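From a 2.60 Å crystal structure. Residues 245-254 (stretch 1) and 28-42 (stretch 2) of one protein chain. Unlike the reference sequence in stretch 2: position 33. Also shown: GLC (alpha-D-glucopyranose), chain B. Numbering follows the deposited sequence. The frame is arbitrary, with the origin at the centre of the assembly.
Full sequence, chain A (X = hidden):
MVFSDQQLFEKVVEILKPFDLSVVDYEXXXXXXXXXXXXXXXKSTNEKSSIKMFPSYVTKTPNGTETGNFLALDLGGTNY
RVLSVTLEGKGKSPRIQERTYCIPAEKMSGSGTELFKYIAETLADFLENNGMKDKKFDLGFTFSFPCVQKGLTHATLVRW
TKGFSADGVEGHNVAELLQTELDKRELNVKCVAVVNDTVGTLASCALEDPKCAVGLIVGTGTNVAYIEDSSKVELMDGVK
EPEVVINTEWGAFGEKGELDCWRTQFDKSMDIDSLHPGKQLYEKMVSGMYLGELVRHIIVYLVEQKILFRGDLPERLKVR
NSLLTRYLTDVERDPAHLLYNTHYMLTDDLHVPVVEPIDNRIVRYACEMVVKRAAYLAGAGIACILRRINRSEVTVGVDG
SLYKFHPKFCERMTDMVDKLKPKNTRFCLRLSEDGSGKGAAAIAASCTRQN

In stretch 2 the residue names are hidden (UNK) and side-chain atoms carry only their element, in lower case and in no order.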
# COMPACT_ATOMS: atom_id res chain seq x y z
N VAL A 245 9.57 -5.87 -14.45
CA VAL A 245 9.08 -5.69 -13.10
C VAL A 245 7.59 -5.88 -13.19
O VAL A 245 6.93 -5.24 -14.00
CB VAL A 245 9.44 -4.28 -12.54
CG1 VAL A 245 8.86 -4.10 -11.15
CG2 VAL A 245 10.96 -4.12 -12.47
N ILE A 246 7.07 -6.84 -12.43
CA ILE A 246 5.64 -7.11 -12.41
C ILE A 246 4.95 -6.39 -11.26
O ILE A 246 5.45 -6.40 -10.15
CB ILE A 246 5.36 -8.63 -12.27
CG1 ILE A 246 5.67 -9.36 -13.58
CG2 ILE A 246 3.90 -8.87 -11.91
CD1 ILE A 246 4.63 -9.20 -14.64
N ASN A 247 3.83 -5.75 -11.55
CA ASN A 247 3.04 -5.08 -10.52
C ASN A 247 1.93 -6.08 -10.20
O ASN A 247 0.94 -6.22 -10.93
CB ASN A 247 2.46 -3.77 -11.06
CG ASN A 247 1.53 -3.09 -10.08
OD1 ASN A 247 1.47 -3.43 -8.90
ND2 ASN A 247 0.79 -2.11 -10.56
N THR A 248 2.14 -6.82 -9.11
CA THR A 248 1.22 -7.86 -8.68
C THR A 248 -0.18 -7.34 -8.45
O THR A 248 -1.13 -7.90 -8.97
CB THR A 248 1.73 -8.54 -7.40
OG1 THR A 248 1.68 -7.60 -6.32
CG2 THR A 248 3.16 -9.00 -7.60
N GLU A 249 -0.28 -6.27 -7.68
CA GLU A 249 -1.56 -5.65 -7.36
C GLU A 249 -2.36 -6.71 -6.58
O GLU A 249 -3.51 -7.04 -6.91
CB GLU A 249 -2.24 -5.20 -8.65
CG GLU A 249 -3.27 -4.09 -8.49
CD GLU A 249 -2.72 -2.79 -7.90
OE1 GLU A 249 -1.89 -2.12 -8.54
OE2 GLU A 249 -3.16 -2.43 -6.79
N TRP A 250 -1.71 -7.22 -5.53
CA TRP A 250 -2.24 -8.26 -4.65
C TRP A 250 -3.32 -7.81 -3.68
O TRP A 250 -3.89 -8.63 -2.94
CB TRP A 250 -1.10 -8.95 -3.88
CG TRP A 250 -0.44 -8.16 -2.74
CD1 TRP A 250 -0.91 -7.03 -2.14
CD2 TRP A 250 0.77 -8.50 -2.05
NE1 TRP A 250 -0.08 -6.65 -1.12
CE2 TRP A 250 0.96 -7.53 -1.04
CE3 TRP A 250 1.70 -9.54 -2.18
CZ2 TRP A 250 2.05 -7.57 -0.16
CZ3 TRP A 250 2.78 -9.58 -1.30
CH2 TRP A 250 2.95 -8.60 -0.30
N GLY A 251 -3.56 -6.51 -3.60
CA GLY A 251 -4.60 -6.03 -2.72
C GLY A 251 -5.90 -6.70 -3.14
O GLY A 251 -6.79 -6.95 -2.33
N ALA A 252 -5.99 -7.02 -4.42
CA ALA A 252 -7.18 -7.66 -4.96
C ALA A 252 -7.33 -9.14 -4.61
O ALA A 252 -8.33 -9.74 -4.98
CB ALA A 252 -7.25 -7.47 -6.45
N PHE A 253 -6.37 -9.74 -3.91
CA PHE A 253 -6.50 -11.16 -3.56
C PHE A 253 -7.78 -11.34 -2.75
O PHE A 253 -8.19 -10.44 -2.04
CB PHE A 253 -5.28 -11.69 -2.79
CG PHE A 253 -5.26 -13.20 -2.62
CD1 PHE A 253 -5.49 -14.05 -3.71
CD2 PHE A 253 -4.96 -13.77 -1.38
CE1 PHE A 253 -5.42 -15.44 -3.57
CE2 PHE A 253 -4.89 -15.18 -1.23
CZ PHE A 253 -5.12 -16.02 -2.33
N GLY A 254 -8.40 -12.49 -2.88
CA GLY A 254 -9.64 -12.75 -2.18
C GLY A 254 -10.86 -12.38 -2.99
O GLY A 254 -11.96 -12.82 -2.66
N UNK A 28 -1.13 -21.66 3.88
CA UNK A 28 -2.20 -21.77 2.91
C UNK A 28 -2.51 -20.48 2.15
O UNK A 28 -2.62 -20.50 0.93
c UNK A 28 -4.88 -23.98 2.59
c UNK A 28 -3.47 -22.24 3.58
o UNK A 28 -5.05 -24.54 1.46
c UNK A 28 -4.58 -22.52 2.62
o UNK A 28 -4.91 -24.56 3.71
N UNK A 29 -2.72 -19.37 2.87
CA UNK A 29 -3.00 -18.10 2.18
C UNK A 29 -1.89 -17.96 1.12
O UNK A 29 -2.17 -17.88 -0.08
c UNK A 29 -2.81 -15.58 2.37
c UNK A 29 -4.13 -17.57 5.30
c UNK A 29 -2.97 -16.88 3.14
c UNK A 29 -4.24 -16.85 3.98
N UNK A 30 -0.65 -18.06 1.58
CA UNK A 30 0.52 -17.99 0.70
C UNK A 30 0.40 -18.97 -0.46
O UNK A 30 0.60 -18.59 -1.61
c UNK A 30 1.78 -18.29 1.51
s UNK A 30 3.20 -18.70 0.55
N UNK A 31 0.03 -20.21 -0.16
CA UNK A 31 -0.13 -21.27 -1.16
C UNK A 31 -1.15 -20.92 -2.22
O UNK A 31 -0.91 -21.12 -3.40
o UNK A 31 1.44 -23.71 -0.88
c UNK A 31 -0.56 -22.56 -0.48
o UNK A 31 -0.44 -24.72 -1.43
c UNK A 31 0.20 -23.75 -0.97
N UNK A 32 -2.32 -20.45 -1.78
CA UNK A 32 -3.40 -20.03 -2.66
C UNK A 32 -2.95 -18.78 -3.45
O UNK A 32 -3.18 -18.68 -4.65
c UNK A 32 -4.67 -19.69 -1.84
c UNK A 32 -5.48 -20.90 -1.42
n UNK A 32 -7.21 -21.79 0.08
n UNK A 32 -9.15 -21.25 -1.06
n UNK A 32 -8.99 -23.27 0.05
c UNK A 32 -6.48 -20.59 -0.33
c UNK A 32 -8.46 -22.08 -0.28
N UNK A 33 -2.29 -17.85 -2.76
CA UNK A 33 -1.80 -16.63 -3.38
C UNK A 33 -0.90 -16.99 -4.56
O UNK A 33 -1.18 -16.60 -5.70
c UNK A 33 -1.05 -15.78 -2.35
c UNK A 33 -1.20 -12.84 -0.77
c UNK A 33 -0.52 -14.46 -2.90
s UNK A 33 0.28 -13.41 -1.63
N UNK A 34 0.16 -17.76 -4.30
CA UNK A 34 1.06 -18.18 -5.35
C UNK A 34 0.29 -18.83 -6.48
O UNK A 34 0.60 -18.62 -7.65
N UNK A 35 -0.73 -19.60 -6.14
CA UNK A 35 -1.54 -20.25 -7.16
C UNK A 35 -2.15 -19.18 -8.08
O UNK A 35 -2.19 -19.36 -9.30
c UNK A 35 -2.14 -22.39 -5.74
c UNK A 35 -3.17 -22.96 -4.72
o UNK A 35 -4.39 -22.97 -4.99
o UNK A 35 -2.75 -23.41 -3.62
c UNK A 35 -2.64 -21.13 -6.52
N UNK A 36 -2.59 -18.04 -7.51
CA UNK A 36 -3.21 -16.95 -8.29
C UNK A 36 -2.26 -16.15 -9.16
O UNK A 36 -2.60 -15.79 -10.27
c UNK A 36 -3.95 -15.96 -7.40
o UNK A 36 -4.88 -16.64 -6.58
N UNK A 37 -1.08 -15.84 -8.63
CA UNK A 37 -0.10 -15.07 -9.39
C UNK A 37 0.31 -15.79 -10.69
O UNK A 37 0.34 -15.17 -11.76
s UNK A 37 2.42 -13.54 -6.51
c UNK A 37 1.14 -14.78 -8.55
c UNK A 37 0.91 -13.85 -7.40
c UNK A 37 1.95 -12.26 -5.40
N UNK A 38 0.59 -17.10 -10.61
CA UNK A 38 0.96 -17.80 -11.84
C UNK A 38 -0.21 -17.87 -12.82
O UNK A 38 0.00 -17.91 -14.03
n UNK A 38 -1.04 -23.56 -11.34
n UNK A 38 -0.13 -21.84 -12.60
c UNK A 38 0.95 -21.57 -11.65
c UNK A 38 0.73 -20.23 -10.95
c UNK A 38 -1.06 -22.79 -12.43
c UNK A 38 1.60 -19.18 -11.58
n UNK A 38 -1.99 -23.00 -13.37
N UNK A 39 -1.43 -17.85 -12.31
CA UNK A 39 -2.62 -17.84 -13.17
C UNK A 39 -2.75 -16.47 -13.85
O UNK A 39 -3.17 -16.39 -15.00
c UNK A 39 -4.32 -19.48 -11.91
c UNK A 39 -4.44 -20.44 -13.09
c UNK A 39 -3.90 -18.08 -12.37
c UNK A 39 -5.65 -19.37 -11.18
N UNK A 40 -2.39 -15.40 -13.13
CA UNK A 40 -2.48 -14.05 -13.66
C UNK A 40 -1.47 -13.73 -14.76
O UNK A 40 -1.67 -12.79 -15.54
N UNK A 41 -0.36 -14.46 -14.78
CA UNK A 41 0.69 -14.27 -15.78
C UNK A 41 0.29 -14.99 -17.06
O UNK A 41 0.81 -14.71 -18.14
c UNK A 41 2.04 -14.78 -15.26
c UNK A 41 3.16 -12.78 -14.21
c UNK A 41 3.55 -15.02 -13.29
c UNK A 41 2.55 -14.14 -13.97
N UNK A 42 -0.68 -15.90 -16.94
CA UNK A 42 -1.16 -16.66 -18.07
C UNK A 42 -2.32 -15.94 -18.75
O UNK A 42 -3.25 -15.46 -18.10
c UNK A 42 -1.64 -18.04 -17.61
c UNK A 42 -1.03 -20.45 -17.20
o UNK A 42 -0.45 -21.22 -17.96
c UNK A 42 -0.58 -18.99 -17.08
n UNK A 42 -2.10 -20.82 -16.50
C1 GLC B . -3.36 0.20 -3.48
C2 GLC B . -3.22 0.42 -4.99
C3 GLC B . -1.89 -0.13 -5.46
C4 GLC B . -0.76 0.50 -4.66
C5 GLC B . -0.99 0.24 -3.19
C6 GLC B . 0.07 0.90 -2.32
O1 GLC B . -3.26 -1.17 -3.23
O2 GLC B . -4.27 -0.24 -5.69
O3 GLC B . -1.71 0.15 -6.84
O4 GLC B . 0.47 -0.04 -5.07
O5 GLC B . -2.25 0.79 -2.80
O6 GLC B . -0.26 2.24 -2.04

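Position 28 has three side-chain carbons, the third carrying two oxygens, and reaches nothing on stretch 1: Glu28, an acid suited to a partly exposed site. At 29 four carbons fork at the first, one arm two carbons long, and one of them lies against the Phe253 ring: Ile29. Its CG2 is 4.2 Å from Phe253 CE2, an apolar fit in a buried place. Position 30, one carbon then sulfur, is Cys30, buried and directed away; 31, two carbons with two oxygens on the second, is Asp31, an exposed acid also directed away.

Position 32 has three carbons, a nitrogen, and a carbon bearing two more nitrogens; its first carbon packs on Phe253, but the end leads away: Arg32. CB is 3.7 Å from Phe253 CZ, while NE makes a long salt bridge to Glu28 OE2 at 3.8 Å. The aliphatic base packs and the charge stays outside.

At 33 an unbranched chain of two carbons, sulfur and carbon touches both Phe253 and Trp250: Met33, which differs from the reference sequence. Its CB lies over one face of the Phe253 ring, its CE is 3.9 Å from Phe253 CD2, and its SD is 4.2 Å from Trp250 CE3, oblique to that ring. Such a flexible chain can serve both aromatics.

Position 34, without side-chain atoms, is Gly34, though a CB would find room. Position 35, three carbons ending in two oxygens, is Glu35, an exposed acid. At 36 one carbon and one oxygen meet the edge of Phe253: Ser36, small enough to fit there. OG is 3.3 Å from Phe253 CE1 and donates to Arg32 O at 3.3 Å, so this buried hydroxyl is satisfied within its own helix.

Position 37, again two carbons, sulfur and carbon unbranched, brings its end to Thr248 and the indole edge: Met37, long and apolar enough to reach both. CE is 4.1 Å from Thr248 CG2 and 4.2 Å from Trp250 CE3.

Position 38, three carbons, nitrogen and a carbon with two nitrogens, is Arg38, its charge exposed; 39, four carbons forked at the second, is Leu39, partly exposed; 40, without a side chain, is Gly40. At 41 four carbons forked at the second touch Ile246: Leu41, a branched apolar end for a buried place, CD2 being 3.9 Å from Ile246 CD1. Position 42, three carbons ending in oxygen and nitrogen, is Gln42, a partly exposed amide bonded elsewhere in the structure.

Side chains pack without a hydrogen bond across. Phe253 buries most; Trp250, Thr248 and Ile246 extend the contact along the helix.

Stretch 2 (28-42) EICDRMGESMRLGLQ
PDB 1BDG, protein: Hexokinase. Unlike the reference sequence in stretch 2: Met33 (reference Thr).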